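Local coordinates for conserved exported protein (Bacteroides fragilis, PDB 3CLW) that is of unknown function but probably hydrolyses O-glycosyl bonds, as a glycoside hydrolase would, at residues I72-E78 against N90-F95; N79-V85 against A140-S144; R69-G73 against Q107-Q111; K101-T105 against K166-F171. Residues are numbered along the deposited sequence.

Contact 1: I72-E78 against N90-F95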
loop_
_atom_site.group_PDB
_atom_site.type_symbol
_atom_site.label_atom_id
_atom_site.label_comp_id
_atom_site.label_asym_id
_atom_site.label_seq_id
_atom_site.Cartn_x
_atom_site.Cartn_y
_atom_site.Cartn_z
ATOM N N ILE A 72 -13.898 0.416 4.918
ATOM C CA ILE A 72 -15.134 0.247 5.641
ATOM C C ILE A 72 -15.679 1.649 5.908
ATOM O O ILE A 72 -15.022 2.487 6.549
ATOM C CB ILE A 72 -14.911 -0.562 6.938
ATOM C CG1 ILE A 72 -14.385 -1.979 6.599
ATOM C CG2 ILE A 72 -16.177 -0.629 7.754
ATOM C CD1 ILE A 72 -15.289 -2.816 5.679
ATOM N N GLY A 73 -16.864 1.911 5.365
ATOM C CA GLY A 73 -17.482 3.223 5.453
ATOM C C GLY A 73 -17.970 3.652 6.834
ATOM O O GLY A 73 -18.297 2.832 7.688
ATOM N N ALA A 74 -18.077 4.959 7.006
ATOM C CA ALA A 74 -18.358 5.588 8.287
ATOM C C ALA A 74 -19.687 6.313 8.155
ATOM O O ALA A 74 -20.162 6.933 9.110
ATOM C CB ALA A 74 -17.224 6.564 8.648
ATOM N N GLY A 75 -20.280 6.244 6.954
ATOM C CA GLY A 75 -21.629 6.733 6.721
ATOM C C GLY A 75 -21.752 8.213 6.416
ATOM O O GLY A 75 -22.792 8.821 6.655
ATOM N N SER A 76 -20.705 8.816 5.887
ATOM C CA SER A 76 -20.828 10.189 5.464
ATOM C C SER A 76 -21.868 10.319 4.318
ATOM O O SER A 76 -22.378 11.393 4.061
ATOM C CB SER A 76 -19.472 10.738 5.029
ATOM O OG SER A 76 -18.860 9.906 4.080
ATOM N N TYR A 77 -22.195 9.212 3.667
ATOM C CA TYR A 77 -23.247 9.208 2.664
ATOM C C TYR A 77 -24.644 9.294 3.293
ATOM O O TYR A 77 -25.437 10.151 2.905
ATOM C CB TYR A 77 -23.138 7.987 1.729
ATOM C CG TYR A 77 -24.305 7.894 0.759
ATOM C CD1 TYR A 77 -24.295 8.620 -0.433
ATOM C CD2 TYR A 77 -25.430 7.101 1.045
ATOM C CE1 TYR A 77 -25.350 8.554 -1.332
ATOM C CE2 TYR A 77 -26.490 7.040 0.168
ATOM C CZ TYR A 77 -26.448 7.780 -1.041
ATOM O OH TYR A 77 -27.511 7.724 -1.969
ATOM N N GLU A 78 -24.980 8.407 4.235
ATOM C CA GLU A 78 -26.277 8.526 4.950
ATOM C C GLU A 78 -26.407 9.883 5.679
ATOM O O GLU A 78 -27.499 10.385 5.839
ATOM C CB GLU A 78 -26.462 7.410 5.997
ATOM C CG GLU A 78 -26.681 6.006 5.451
ATOM C CD GLU A 78 -25.371 5.251 5.229
ATOM O OE1 GLU A 78 -24.291 5.910 5.151
ATOM O OE2 GLU A 78 -25.426 3.996 5.142
ATOM N N ASN A 90 -16.409 10.792 -2.496
ATOM C CA ASN A 90 -15.635 10.431 -1.313
ATOM C C ASN A 90 -16.471 10.097 -0.087
ATOM O O ASN A 90 -15.913 9.806 0.975
ATOM C CB ASN A 90 -14.646 11.538 -0.984
ATOM C CG ASN A 90 -13.606 11.727 -2.072
ATOM O OD1 ASN A 90 -13.575 11.004 -3.046
ATOM N ND2 ASN A 90 -12.760 12.703 -1.898
ATOM N N ARG A 91 -17.793 10.141 -0.247
ATOM C CA ARG A 91 -18.738 9.724 0.785
ATOM C C ARG A 91 -18.819 8.206 0.814
ATOM O O ARG A 91 -18.638 7.548 -0.222
ATOM C CB ARG A 91 -20.132 10.300 0.493
ATOM C CG ARG A 91 -20.282 11.747 0.947
ATOM C CD ARG A 91 -21.543 12.388 0.366
ATOM N NE ARG A 91 -21.464 13.836 0.490
ATOM C CZ ARG A 91 -21.964 14.700 -0.400
ATOM N NH1 ARG A 91 -22.594 14.300 -1.517
ATOM N NH2 ARG A 91 -21.815 15.974 -0.163
ATOM N N THR A 92 -19.086 7.655 1.998
ATOM C CA THR A 92 -19.193 6.201 2.184
ATOM C C THR A 92 -20.495 5.858 2.878
ATOM O O THR A 92 -20.961 6.622 3.735
ATOM C CB THR A 92 -18.009 5.617 3.057
ATOM O OG1 THR A 92 -18.105 6.095 4.413
ATOM C CG2 THR A 92 -16.664 6.035 2.518
ATOM N N GLU A 93 -21.078 4.718 2.538
ATOM C CA GLU A 93 -22.134 4.179 3.349
ATOM C C GLU A 93 -21.588 3.590 4.670
ATOM O O GLU A 93 -20.380 3.517 4.871
ATOM C CB GLU A 93 -22.892 3.094 2.581
ATOM C CG GLU A 93 -23.542 3.616 1.301
ATOM C CD GLU A 93 -24.192 2.522 0.527
ATOM O OE1 GLU A 93 -23.470 1.722 -0.094
ATOM O OE2 GLU A 93 -25.431 2.442 0.588
ATOM N N CYS A 94 -22.479 3.209 5.577
ATOM C CA CYS A 94 -22.057 2.522 6.791
ATOM C C CYS A 94 -22.963 1.311 6.975
ATOM O O CYS A 94 -24.198 1.440 6.931
ATOM C CB CYS A 94 -22.109 3.453 8.037
ATOM S SG CYS A 94 -21.349 2.747 9.519
ATOM N N PHE A 95 -22.360 0.145 7.214
ATOM C CA PHE A 95 -23.162 -1.057 7.532
ATOM C C PHE A 95 -24.059 -0.868 8.771
ATOM O O PHE A 95 -25.147 -1.440 8.836
ATOM C CB PHE A 95 -22.279 -2.303 7.742
ATOM C CG PHE A 95 -21.447 -2.692 6.532
ATOM C CD1 PHE A 95 -22.026 -2.809 5.278
ATOM C CD2 PHE A 95 -20.078 -2.936 6.667
ATOM C CE1 PHE A 95 -21.243 -3.206 4.166
ATOM C CE2 PHE A 95 -19.286 -3.320 5.562
ATOM C CZ PHE A 95 -19.870 -3.441 4.318
HETATM O O HOH W 1 -19.560 0.280 6.899
#

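Contact 2: N79-V85 against A140-S144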
loop_
_atom_site.group_PDB
_atom_site.type_symbol
_atom_site.label_atom_id
_atom_site.label_comp_id
_atom_site.label_asym_id
_atom_site.label_seq_id
_atom_site.Cartn_x
_atom_site.Cartn_y
_atom_site.Cartn_z
ATOM N N ASN A 79 -25.286 10.442 6.135
ATOM C CA ASN A 79 -25.279 11.624 6.993
ATOM C C ASN A 79 -25.017 12.872 6.165
ATOM O O ASN A 79 -24.657 13.904 6.709
ATOM C CB ASN A 79 -24.161 11.496 8.043
ATOM C CG ASN A 79 -24.295 12.488 9.186
ATOM O OD1 ASN A 79 -25.376 12.728 9.692
ATOM N ND2 ASN A 79 -23.181 12.993 9.645
ATOM N N ARG A 80 -25.198 12.782 4.848
ATOM C CA ARG A 80 -24.686 13.839 3.980
ATOM C C ARG A 80 -25.342 15.228 4.118
ATOM O O ARG A 80 -24.717 16.213 3.736
ATOM C CB ARG A 80 -24.593 13.375 2.515
ATOM C CG ARG A 80 -25.884 13.293 1.743
ATOM C CD ARG A 80 -25.675 12.422 0.503
ATOM N NE ARG A 80 -26.926 12.158 -0.211
ATOM C CZ ARG A 80 -27.790 11.198 0.104
ATOM N NH1 ARG A 80 -28.920 11.043 -0.604
ATOM N NH2 ARG A 80 -27.537 10.390 1.129
ATOM N N GLU A 81 -26.567 15.296 4.660
ATOM C CA GLU A 81 -27.251 16.582 4.922
ATOM C C GLU A 81 -26.623 17.370 6.088
ATOM O O GLU A 81 -26.964 18.548 6.290
ATOM C CB GLU A 81 -28.756 16.374 5.190
ATOM C CG GLU A 81 -29.575 15.935 3.976
ATOM C CD GLU A 81 -31.062 15.645 4.289
ATOM O OE1 GLU A 81 -31.606 16.159 5.290
ATOM O OE2 GLU A 81 -31.711 14.895 3.512
ATOM N N ALA A 82 -25.723 16.717 6.852
ATOM C CA ALA A 82 -24.995 17.325 7.958
ATOM C C ALA A 82 -23.810 18.104 7.405
ATOM O O ALA A 82 -23.695 18.233 6.184
ATOM C CB ALA A 82 -24.510 16.227 8.949
ATOM N N LYS A 83 -22.922 18.595 8.276
ATOM C CA LYS A 83 -21.652 19.195 7.823
ATOM C C LYS A 83 -20.666 18.062 7.535
ATOM O O LYS A 83 -19.812 17.736 8.361
ATOM C CB LYS A 83 -21.060 20.182 8.846
ATOM C CG LYS A 83 -22.083 21.195 9.372
ATOM C CD LYS A 83 -21.485 22.414 10.110
ATOM C CE LYS A 83 -22.616 23.491 10.256
ATOM N NZ LYS A 83 -22.239 24.695 11.122
ATOM N N GLU A 84 -20.824 17.450 6.365
ATOM C CA GLU A 84 -20.148 16.189 6.040
ATOM C C GLU A 84 -19.174 16.329 4.873
ATOM O O GLU A 84 -18.922 17.439 4.396
ATOM C CB GLU A 84 -21.196 15.122 5.723
ATOM C CG GLU A 84 -21.639 14.303 6.928
ATOM C CD GLU A 84 -20.563 13.293 7.407
ATOM O OE1 GLU A 84 -19.443 13.277 6.862
ATOM O OE2 GLU A 84 -20.833 12.520 8.347
ATOM N N VAL A 85 -18.617 15.203 4.425
ATOM C CA VAL A 85 -17.824 15.150 3.192
ATOM C C VAL A 85 -18.566 15.922 2.100
ATOM O O VAL A 85 -19.782 15.729 1.885
ATOM C CB VAL A 85 -17.576 13.673 2.758
ATOM C CG1 VAL A 85 -16.777 13.580 1.447
ATOM C CG2 VAL A 85 -16.858 12.911 3.885
ATOM N N ALA A 140 -20.627 14.565 15.509
ATOM C CA ALA A 140 -21.777 13.967 14.809
ATOM C C ALA A 140 -21.580 13.892 13.269
ATOM O O ALA A 140 -22.537 14.021 12.488
ATOM C CB ALA A 140 -23.075 14.679 15.167
ATOM N N SER A 141 -20.339 13.671 12.853
ATOM C CA SER A 141 -19.990 13.686 11.460
ATOM C C SER A 141 -18.630 12.995 11.275
ATOM O O SER A 141 -17.828 12.899 12.199
ATOM C CB SER A 141 -19.953 15.124 10.953
ATOM O OG SER A 141 -19.349 15.190 9.685
ATOM N N THR A 142 -18.399 12.468 10.073
ATOM C CA THR A 142 -17.086 11.910 9.739
ATOM C C THR A 142 -16.076 13.051 9.519
ATOM O O THR A 142 -14.854 12.830 9.492
ATOM C CB THR A 142 -17.171 11.037 8.490
ATOM O OG1 THR A 142 -17.442 11.870 7.364
ATOM C CG2 THR A 142 -18.290 10.003 8.603
ATOM N N VAL A 143 -16.588 14.276 9.344
ATOM C CA VAL A 143 -15.720 15.453 9.388
ATOM C C VAL A 143 -15.648 15.991 10.829
ATOM O O VAL A 143 -16.632 16.500 11.387
ATOM C CB VAL A 143 -16.114 16.525 8.336
ATOM C CG1 VAL A 143 -15.060 17.654 8.294
ATOM C CG2 VAL A 143 -16.277 15.868 6.923
ATOM N N SER A 144 -14.466 15.826 11.424
ATOM C CA SER A 144 -14.194 16.232 12.795
ATOM C C SER A 144 -14.172 17.765 12.863
ATOM O O SER A 144 -14.092 18.423 11.833
ATOM C CB SER A 144 -12.868 15.662 13.249
ATOM O OG SER A 144 -11.874 16.074 12.343
HETATM O O HOH W 2 -18.471 18.443 10.892
#

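Contact 3: R69-G73 against Q107-Q111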
loop_
_atom_site.group_PDB
_atom_site.type_symbol
_atom_site.label_atom_id
_atom_site.label_comp_id
_atom_site.label_asym_id
_atom_site.label_seq_id
_atom_site.Cartn_x
_atom_site.Cartn_y
_atom_site.Cartn_z
ATOM N N ARG A 69 -6.945 -3.527 0.012
ATOM C CA ARG A 69 -7.393 -2.745 1.159
ATOM C C ARG A 69 -8.827 -2.218 0.927
ATOM O O ARG A 69 -9.077 -1.467 -0.023
ATOM C CB ARG A 69 -6.431 -1.600 1.478
ATOM C CG ARG A 69 -4.996 -2.024 1.850
ATOM C CD ARG A 69 -4.046 -0.814 1.971
ATOM N NE ARG A 69 -4.550 0.187 2.918
ATOM C CZ ARG A 69 -4.191 0.278 4.205
ATOM N NH1 ARG A 69 -3.283 -0.546 4.746
ATOM N NH2 ARG A 69 -4.739 1.224 4.950
ATOM N N VAL A 70 -9.747 -2.629 1.802
ATOM C CA VAL A 70 -11.153 -2.255 1.723
ATOM C C VAL A 70 -11.513 -1.149 2.750
ATOM O O VAL A 70 -11.312 -1.314 3.963
ATOM C CB VAL A 70 -12.046 -3.517 1.897
ATOM C CG1 VAL A 70 -13.552 -3.158 1.937
ATOM C CG2 VAL A 70 -11.744 -4.495 0.789
ATOM N N ASN A 71 -12.029 -0.033 2.246
ATOM C CA ASN A 71 -12.484 1.078 3.076
ATOM C C ASN A 71 -13.873 0.797 3.644
ATOM O O ASN A 71 -14.892 0.925 2.952
ATOM C CB ASN A 71 -12.517 2.394 2.257
ATOM C CG ASN A 71 -12.820 3.634 3.125
ATOM O OD1 ASN A 71 -13.344 4.619 2.634
ATOM N ND2 ASN A 71 -12.511 3.573 4.400
ATOM N N ILE A 72 -13.898 0.416 4.918
ATOM C CA ILE A 72 -15.134 0.247 5.641
ATOM C C ILE A 72 -15.679 1.649 5.908
ATOM O O ILE A 72 -15.022 2.487 6.549
ATOM C CB ILE A 72 -14.911 -0.562 6.938
ATOM C CG1 ILE A 72 -14.385 -1.979 6.599
ATOM C CG2 ILE A 72 -16.177 -0.629 7.754
ATOM C CD1 ILE A 72 -15.289 -2.816 5.679
ATOM N N GLY A 73 -16.864 1.911 5.365
ATOM C CA GLY A 73 -17.482 3.223 5.453
ATOM C C GLY A 73 -17.970 3.652 6.834
ATOM O O GLY A 73 -18.297 2.832 7.688
ATOM N N GLN A 107 -22.269 -0.752 0.486
ATOM C CA GLN A 107 -20.901 -0.921 -0.029
ATOM C C GLN A 107 -20.838 -2.008 -1.139
ATOM O O GLN A 107 -19.851 -2.763 -1.234
ATOM C CB GLN A 107 -19.907 -1.210 1.123
ATOM C CG GLN A 107 -19.944 -0.083 2.200
ATOM C CD GLN A 107 -18.647 0.084 3.012
ATOM O OE1 GLN A 107 -18.644 -0.125 4.216
ATOM N NE2 GLN A 107 -17.559 0.507 2.360
ATOM N N ALA A 108 -21.903 -2.070 -1.968
ATOM C CA ALA A 108 -22.071 -3.117 -2.991
ATOM C C ALA A 108 -20.947 -3.117 -4.019
ATOM O O ALA A 108 -20.391 -4.180 -4.333
ATOM C CB ALA A 108 -23.437 -2.977 -3.691
ATOM N N GLY A 109 -20.570 -1.932 -4.505
ATOM C CA GLY A 109 -19.522 -1.832 -5.506
ATOM C C GLY A 109 -18.207 -2.397 -4.973
ATOM O O GLY A 109 -17.488 -3.105 -5.664
ATOM N N GLN A 110 -17.901 -2.077 -3.726
ATOM C CA GLN A 110 -16.689 -2.593 -3.087
ATOM C C GLN A 110 -16.756 -4.105 -2.845
ATOM O O GLN A 110 -15.738 -4.800 -2.982
ATOM C CB GLN A 110 -16.416 -1.843 -1.793
ATOM C CG GLN A 110 -15.917 -0.452 -1.998
ATOM C CD GLN A 110 -16.011 0.345 -0.709
ATOM O OE1 GLN A 110 -17.035 0.979 -0.455
ATOM N NE2 GLN A 110 -14.961 0.293 0.121
ATOM N N GLN A 111 -17.949 -4.613 -2.533
ATOM C CA GLN A 111 -18.116 -6.058 -2.379
ATOM C C GLN A 111 -17.943 -6.785 -3.700
ATOM O O GLN A 111 -17.416 -7.881 -3.722
ATOM C CB GLN A 111 -19.451 -6.425 -1.745
ATOM C CG GLN A 111 -19.648 -5.891 -0.302
ATOM C CD GLN A 111 -20.952 -6.360 0.276
ATOM O OE1 GLN A 111 -21.248 -7.545 0.268
ATOM N NE2 GLN A 111 -21.753 -5.444 0.751
HETATM O O HOH W 1 -19.560 0.280 6.899
#

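Contact 4: K101-T105 against K166-F171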
loop_
_atom_site.group_PDB
_atom_site.type_symbol
_atom_site.label_atom_id
_atom_site.label_comp_id
_atom_site.label_asym_id
_atom_site.label_seq_id
_atom_site.Cartn_x
_atom_site.Cartn_y
_atom_site.Cartn_z
ATOM N N LYS A 101 -28.822 -1.317 14.079
ATOM C CA LYS A 101 -29.056 -2.377 13.088
ATOM C C LYS A 101 -27.998 -2.411 11.976
ATOM O O LYS A 101 -27.399 -1.393 11.623
ATOM C CB LYS A 101 -30.446 -2.251 12.453
ATOM C CG LYS A 101 -31.599 -2.336 13.421
ATOM C CD LYS A 101 -31.519 -3.579 14.297
ATOM C CE LYS A 101 -32.835 -3.783 15.064
ATOM N NZ LYS A 101 -32.632 -4.670 16.260
ATOM N N TYR A 102 -27.757 -3.600 11.451
ATOM C CA TYR A 102 -26.738 -3.781 10.408
ATOM C C TYR A 102 -27.398 -4.021 9.074
ATOM O O TYR A 102 -28.334 -4.816 8.973
ATOM C CB TYR A 102 -25.824 -4.966 10.724
ATOM C CG TYR A 102 -24.729 -4.633 11.694
ATOM C CD1 TYR A 102 -24.961 -4.669 13.077
ATOM C CD2 TYR A 102 -23.457 -4.288 11.232
ATOM C CE1 TYR A 102 -23.955 -4.353 13.968
ATOM C CE2 TYR A 102 -22.438 -4.004 12.098
ATOM C CZ TYR A 102 -22.698 -4.024 13.477
ATOM O OH TYR A 102 -21.710 -3.712 14.360
ATOM N N ASP A 103 -26.892 -3.334 8.055
ATOM C CA ASP A 103 -27.294 -3.587 6.678
ATOM C C ASP A 103 -26.063 -3.928 5.839
ATOM O O ASP A 103 -25.338 -3.039 5.394
ATOM C CB ASP A 103 -28.075 -2.397 6.097
ATOM C CG ASP A 103 -28.655 -2.686 4.679
ATOM O OD1 ASP A 103 -28.392 -3.786 4.142
ATOM O OD2 ASP A 103 -29.374 -1.810 4.121
ATOM N N PHE A 104 -25.830 -5.228 5.637
ATOM C CA PHE A 104 -24.666 -5.658 4.870
ATOM C C PHE A 104 -24.852 -5.635 3.325
ATOM O O PHE A 104 -23.959 -6.048 2.566
ATOM C CB PHE A 104 -24.124 -7.012 5.384
ATOM C CG PHE A 104 -23.352 -6.894 6.676
ATOM C CD1 PHE A 104 -22.173 -6.142 6.735
ATOM C CD2 PHE A 104 -23.802 -7.522 7.845
ATOM C CE1 PHE A 104 -21.454 -6.024 7.956
ATOM C CE2 PHE A 104 -23.080 -7.425 9.037
ATOM C CZ PHE A 104 -21.910 -6.676 9.091
ATOM N N THR A 105 -25.971 -5.083 2.860
ATOM C CA THR A 105 -26.144 -4.919 1.413
ATOM C C THR A 105 -25.534 -3.619 0.930
ATOM O O THR A 105 -25.506 -3.388 -0.250
ATOM C CB THR A 105 -27.612 -4.912 0.954
ATOM O OG1 THR A 105 -28.208 -3.684 1.377
ATOM C CG2 THR A 105 -28.412 -6.128 1.484
ATOM N N LYS A 166 -17.242 -7.150 13.966
ATOM C CA LYS A 166 -18.451 -7.743 13.377
ATOM C C LYS A 166 -18.459 -7.691 11.828
ATOM O O LYS A 166 -18.931 -8.627 11.191
ATOM C CB LYS A 166 -19.739 -7.116 13.933
ATOM C CG LYS A 166 -21.004 -7.422 13.062
ATOM C CD LYS A 166 -22.202 -7.684 13.907
ATOM C CE LYS A 166 -23.403 -8.069 13.048
ATOM N NZ LYS A 166 -24.611 -8.190 13.891
ATOM N N SER A 167 -17.974 -6.586 11.261
ATOM C CA SER A 167 -17.870 -6.411 9.800
ATOM C C SER A 167 -16.881 -7.422 9.201
ATOM O O SER A 167 -17.194 -8.097 8.196
ATOM C CB SER A 167 -17.427 -4.984 9.443
ATOM O OG SER A 167 -18.370 -4.020 9.841
ATOM N N ALA A 168 -15.686 -7.508 9.800
ATOM C CA ALA A 168 -14.715 -8.514 9.387
ATOM C C ALA A 168 -15.295 -9.919 9.508
ATOM O O ALA A 168 -15.134 -10.746 8.605
ATOM C CB ALA A 168 -13.375 -8.415 10.183
ATOM N N GLN A 169 -15.961 -10.181 10.620
ATOM C CA GLN A 169 -16.504 -11.522 10.844
ATOM C C GLN A 169 -17.577 -11.852 9.835
ATOM O O GLN A 169 -17.625 -12.979 9.347
ATOM C CB GLN A 169 -17.061 -11.700 12.246
ATOM C CG GLN A 169 -17.458 -13.155 12.563
ATOM C CD GLN A 169 -17.865 -13.342 14.050
ATOM O OE1 GLN A 169 -18.239 -12.383 14.743
ATOM N NE2 GLN A 169 -17.780 -14.567 14.530
ATOM N N HIS A 170 -18.441 -10.890 9.541
ATOM C CA HIS A 170 -19.444 -11.047 8.473
ATOM C C HIS A 170 -18.809 -11.506 7.169
ATOM O O HIS A 170 -19.244 -12.472 6.568
ATOM C CB HIS A 170 -20.208 -9.761 8.200
ATOM C CG HIS A 170 -21.060 -9.844 6.981
ATOM N ND1 HIS A 170 -22.322 -10.403 6.993
ATOM C CD2 HIS A 170 -20.820 -9.471 5.697
ATOM C CE1 HIS A 170 -22.814 -10.385 5.764
ATOM N NE2 HIS A 170 -21.934 -9.802 4.967
ATOM N N PHE A 171 -17.769 -10.808 6.744
ATOM C CA PHE A 171 -17.128 -11.148 5.481
ATOM C C PHE A 171 -16.316 -12.453 5.550
ATOM O O PHE A 171 -16.251 -13.194 4.549
ATOM C CB PHE A 171 -16.369 -9.944 4.918
ATOM C CG PHE A 171 -17.299 -8.875 4.398
ATOM C CD1 PHE A 171 -17.660 -7.797 5.200
ATOM C CD2 PHE A 171 -17.897 -9.016 3.147
ATOM C CE1 PHE A 171 -18.568 -6.828 4.762
ATOM C CE2 PHE A 171 -18.807 -8.050 2.658
ATOM C CZ PHE A 171 -19.142 -6.945 3.489
#

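Contact 1: I72-E78 against N90-F95
This contact lies in a TIM-barrel domain of the glycoside hydrolase family 30 type, where the long loop between strand 68-71 and helix 108-119 doubles back on itself. Neither run is a regular strand, yet the two come very close: the Gly73 and Thr92 CA atoms are 4.7 Å apart, and those of Gly75 and Cys94 4.2 Å. Gly73 permits this approach, since an ideal CB there would collide with Glu93 O and Thr92 CB; its CA instead makes a CH...O contact with Glu93 O at 3.0 Å. Gly75, at phi 85°, takes a conformation that favours glycine.

Thr92 is used on three sides. Thr92 OG1 accepts Ala74 N at 2.8 Å and, weakly, Gly75 N at 3.3 Å; Thr92 O accepts Tyr77 N at 2.9 Å (163° at the hydrogen); Thr92 N donates to Ser76 OG at 3.1 Å. The hydroxyls of both Ser76 and Thr92 also pair with Glu198, which satisfies them from outside the loop. Glu78 OE2 accepts Cys94 N at 3.1 Å, nearly linear at 174°, and forms a salt bridge with Lys106. Glu93 turns its carboxylate to the backbone of Gln107, while Arg91 NE binds Val85 O. One water closes the far end, donating to Gly73 O at 3.0 Å and accepting from Phe95 N at 2.8 Å.

Contact 2: N79-V85 against A140-S144
A very short hydrogen bond, 2.5 Å from Thr142 OG1 to Glu84 OE1, marks the centre of this contact. The Glu84 carboxylate is fully engaged: OE2 accepts Thr142 N at 3.0 Å and Asn79 ND2 at 2.7 Å, while OE1 also takes Val85 N at 3.2 Å. Glu84 meets these four donors with chi1 at -91°, between the standard wells. Asn79 ND2 makes a second bond, to Ala140 O at 3.1 Å, so this one amide group bridges the two segments.

Local turns set up these positions. A type I turn from Asn79 to Ala82, closed by Ala82 N to Asn79 O at 3.0 Å, is followed by an inverse gamma turn centred on Lys83. On the partner segment, Ser141 OG accepts Val143 N at 2.9 Å, an ST turn, and donates to Lys83 O at 2.9 Å. A water adds a second link, donating to Lys83 O at 3.0 Å and Val143 O at 2.7 Å. Apolar packing is slight, with Val85 CG2 and Val143 CG2 4.3 Å apart. The contact thus joins two successive beta-alpha loops of the barrel, one running from strand 68-71 to helix 108-119, the other from strand 125-128 to helix 157-173.

Contact 3: R69-G73 against Q107-Q111
Two extended glutamine side chains span the gap between a barrel strand and the start of the helix that follows it. The backbones stay apart, with the Val70 and Gln110 CA atoms at 7.3 Å and those of Gly73 and Gln107 at 7.7 Å, so contact depends on side-chain reach. Both glutamines have chi1 near m (-57° for Gln107, -73° for Gln110) and chi2 near t (-154° and 165°), which stretches them toward the strand end. Their amides are then turned, with chi3 at -116° and -90°, so that they meet each other and the backbone: Gln107 NE2 donates to Gln110 OE1 at 2.9 Å and to Asn71 O at 2.8 Å, and Gln110 NE2 donates to that same Asn71 O at 2.9 Å. The other NE2 hydrogen of Gln110 is taken up by Asp26.

The other amide atom, Gln107 OE1, accepts Gly73 N at 2.9 Å and a water at 2.9 Å that also donates to Gly73 O at 3.0 Å. Gln107 itself occupies the N-cap position in a left-handed backbone conformation (phi 57°, psi 36°), with CB directed at the strand. Asn71, with chi1 t, sends its ND2 to Phe128 O. Within one beta-alpha unit of the TIM barrel, the contact therefore ties the C-terminal end of strand 68-71, between the Ala24-Asp26 region and strand 125-128, to the first turn of helix 108-119.

Contact 4: K101-T105 against K166-F171
This is an aromatic packing contact on the outer, helical layer of the barrel, where the end of the loop leading into helix 108-119 lies across helix 157-173. Its core is a face-to-face stack of Phe104 on His170, with ring centroids 3.8 Å apart and planes only 9° from parallel. The closest atoms are Phe104 CD2 and His170 ND1 at 3.3 Å. Reciprocal CH-pi contacts reinforce the stack: Phe104 CB lies 3.8 Å from the His170 ring centroid, and His170 CB 3.9 Å from that of Phe104. Phe171 adds apolar contact, its CE1 4.2 Å from Phe104 CD1.

A turn earlier on the helix, Lys166 lays its aliphatic chain over a face of Tyr102. Lys166 CE sits 3.8 Å from the Tyr102 ring centroid, 12° off its normal, and Lys166 NZ makes an off-centre cation-pi contact, 4.2 Å from that centroid. Asp103, out of reach of the helix segment, forms an Asx turn, its OD1 accepting Thr105 N at 3.0 Å. The four-residue spacing puts Lys166 and His170 on one helix face; Lys166 also reaches the Phe104 ring edge, its CE 4.1 Å from Phe104 CE2. Such loop-to-helix packing joins neighbouring beta-alpha units of a TIM barrel.

The other three contacts meet around contact 1. Contact 2 lies 10 Å away between centres, with Arg91 NE 2.9 Å from Val85 O; contact 3, at 9 Å, shares Ile72, Gly73 and one water with it, and Glu93 OE1 is 2.8 Å from Gln107 N; contact 4, at 13 Å, joins through Phe95 O and Asp103 N at 2.7 Å. Contacts 3 and 4 also touch, Gln111 NE2 being 2.9 Å from Phe104 O. Contacts 1 to 3 lie at or beyond the C-terminal ends of barrel strands, where TIM-barrel enzymes generally carry their active sites, though no catalytic residue is identified here; contact 4 extends the same loop onto the outer helix.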